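Putative uncharacterized protein (Mycobacterium tuberculosis, PDB 2ZQ5) probably transfers a sulfo group to an as yet undefined acceptor, as a mycobacterial member of the sulfotransferase family with a P-loop-type fold. Local coordinates at residues Leu73-Ala78 against Glu126-Arg131. Sequence-based numbering, arbitrary orientation.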
loop_
_atom_site.group_PDB
_atom_site.type_symbol
_atom_site.label_atom_id
_atom_site.label_comp_id
_atom_site.label_asym_id
_atom_site.label_seq_id
_atom_site.Cartn_x
_atom_site.Cartn_y
_atom_site.Cartn_z
ATOM N N LEU A 73 15.341 0.306 8.758
ATOM C CA LEU A 73 16.266 -0.022 9.842
ATOM C C LEU A 73 15.663 -1.034 10.810
ATOM O O LEU A 73 16.349 -1.955 11.255
ATOM C CB LEU A 73 16.653 1.240 10.618
ATOM C CG LEU A 73 17.599 2.232 9.937
ATOM C CD1 LEU A 73 17.605 3.542 10.712
ATOM C CD2 LEU A 73 19.003 1.639 9.854
ATOM N N LEU A 74 14.387 -0.860 11.144
ATOM C CA LEU A 74 13.714 -1.768 12.068
ATOM C C LEU A 74 13.629 -3.181 11.503
ATOM O O LEU A 74 13.836 -4.153 12.228
ATOM C CB LEU A 74 12.307 -1.257 12.405
ATOM C CG LEU A 74 12.244 0.039 13.226
ATOM C CD1 LEU A 74 10.801 0.516 13.327
ATOM C CD2 LEU A 74 12.827 -0.193 14.614
ATOM N N SER A 75 13.327 -3.303 10.214
ATOM C CA SER A 75 13.247 -4.624 9.591
ATOM C C SER A 75 14.618 -5.295 9.560
ATOM O O SER A 75 14.739 -6.482 9.861
ATOM C CB SER A 75 12.695 -4.523 8.164
ATOM O OG SER A 75 11.283 -4.399 8.166
ATOM N N GLN A 76 15.648 -4.537 9.194
ATOM C CA GLN A 76 17.003 -5.079 9.128
ATOM C C GLN A 76 17.411 -5.636 10.492
ATOM O O GLN A 76 17.971 -6.732 10.589
ATOM C CB GLN A 76 17.988 -3.992 8.691
ATOM C CG GLN A 76 19.409 -4.493 8.467
ATOM C CD GLN A 76 19.467 -5.649 7.491
ATOM O OE1 GLN A 76 18.922 -5.574 6.390
ATOM N NE2 GLN A 76 20.130 -6.731 7.891
ATOM N N SER A 77 17.121 -4.879 11.543
ATOM C CA SER A 77 17.447 -5.307 12.898
ATOM C C SER A 77 16.612 -6.518 13.300
ATOM O O SER A 77 17.113 -7.445 13.939
ATOM C CB SER A 77 17.210 -4.163 13.886
ATOM O OG SER A 77 17.576 -4.550 15.202
ATOM N N ALA A 78 15.336 -6.515 12.925
ATOM C CA ALA A 78 14.453 -7.624 13.257
ATOM C C ALA A 78 14.940 -8.928 12.629
ATOM O O ALA A 78 14.872 -9.986 13.258
ATOM C CB ALA A 78 13.029 -7.319 12.800
ATOM N N GLU A 126 4.236 -0.625 10.834
ATOM C CA GLU A 126 4.944 0.555 11.320
ATOM C C GLU A 126 6.191 0.127 12.086
ATOM O O GLU A 126 7.198 0.836 12.095
ATOM C CB GLU A 126 4.047 1.380 12.247
ATOM C CG GLU A 126 2.876 2.085 11.574
ATOM C CD GLU A 126 3.277 3.366 10.864
ATOM O OE1 GLU A 126 4.395 3.864 11.114
ATOM O OE2 GLU A 126 2.466 3.886 10.066
ATOM N N TYR A 127 6.118 -1.039 12.722
ATOM C CA TYR A 127 7.232 -1.553 13.510
ATOM C C TYR A 127 7.405 -3.057 13.264
ATOM O O TYR A 127 6.985 -3.886 14.073
ATOM C CB TYR A 127 6.956 -1.284 14.990
ATOM C CG TYR A 127 8.188 -1.198 15.854
ATOM C CD1 TYR A 127 8.486 -0.030 16.556
ATOM C CD2 TYR A 127 9.046 -2.287 15.992
ATOM C CE1 TYR A 127 9.604 0.049 17.380
ATOM C CE2 TYR A 127 10.169 -2.219 16.813
ATOM C CZ TYR A 127 10.439 -1.049 17.504
ATOM O OH TYR A 127 11.541 -0.983 18.327
ATOM N N PRO A 128 8.033 -3.423 12.136
ATOM C CA PRO A 128 8.265 -4.824 11.768
ATOM C C PRO A 128 8.858 -5.670 12.892
ATOM O O PRO A 128 9.877 -5.312 13.490
ATOM C CB PRO A 128 9.196 -4.710 10.566
ATOM C CG PRO A 128 8.731 -3.437 9.923
ATOM C CD PRO A 128 8.589 -2.519 11.113
ATOM N N GLN A 129 8.209 -6.798 13.156
ATOM C CA GLN A 129 8.618 -7.725 14.205
ATOM C C GLN A 129 7.665 -8.911 14.166
ATOM O O GLN A 129 6.603 -8.841 13.549
ATOM C CB GLN A 129 8.498 -7.050 15.570
ATOM C CG GLN A 129 7.071 -6.618 15.887
ATOM C CD GLN A 129 6.957 -5.800 17.153
ATOM O OE1 GLN A 129 7.083 -6.321 18.261
ATOM N NE2 GLN A 129 6.719 -4.504 16.994
ATOM N N PRO A 130 8.032 -10.025 14.814
ATOM C CA PRO A 130 7.130 -11.178 14.805
ATOM C C PRO A 130 5.834 -10.807 15.531
ATOM O O PRO A 130 5.866 -10.203 16.604
ATOM C CB PRO A 130 7.927 -12.244 15.553
ATOM C CG PRO A 130 9.350 -11.884 15.229
ATOM C CD PRO A 130 9.342 -10.387 15.387
ATOM N N ARG A 131 4.700 -11.158 14.941
ATOM C CA ARG A 131 3.405 -10.850 15.541
ATOM C C ARG A 131 3.191 -11.604 16.850
ATOM O O ARG A 131 3.149 -12.833 16.867
ATOM C CB ARG A 131 2.284 -11.206 14.564
ATOM C CG ARG A 131 0.896 -10.825 15.045
ATOM C CD ARG A 131 -0.193 -11.340 14.117
ATOM N NE ARG A 131 -0.098 -10.822 12.753
ATOM C CZ ARG A 131 0.348 -11.521 11.713
ATOM N NH1 ARG A 131 0.754 -12.775 11.870
ATOM N NH2 ARG A 131 0.366 -10.971 10.505
HETATM O O HOH W 1 12.450 -4.288 14.677
#
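Leu74, Pro128 and Tyr127 bury most of the surface where one flank of helix 55-81 leans on the loop that follows helix 122-126, an example of a helix docked on an irregular chain by apolar contact and a single bridging water. Leu74 points at the loop, its CG anti to its own carbonyl carbon (chi1 -67°), and its two methyls divide the work. CD1 stands over the centre of the Tyr127 ring, 4.0 Å from the centroid and 12° off the normal, a CH-pi contact. CD2 rests against the phenol end of the same face, 3.8 Å from Tyr127 CZ. Tyr127 CB points away from the helix, but with CG anti to the backbone N (chi1 -155°) the ring swings back across Leu74 at about a right angle.

Pro128 points at the helix and packs beside Leu74 and Ser75: its CD lies 4.1 Å from Leu74 CB, while Ser75 OG sits 3.2 Å from Pro128 CB, its hydrogen bonds going instead to Asn215 and Gln180. Ala78 CB meets Pro128 O at 3.8 Å. No direct hydrogen bond crosses; one water donates to Leu74 O (2.8 Å) and to Pro128 O (3.0 Å). Within the loop, Gln129 NE2 donates to a lone pair of Tyr127 O (3.0 Å). In the P-loop-type sulfotransferase fold, this packing joins helix 55-81, which precedes the sheet strands, to a loop reached from outer strand 117-119 through helix 122-126.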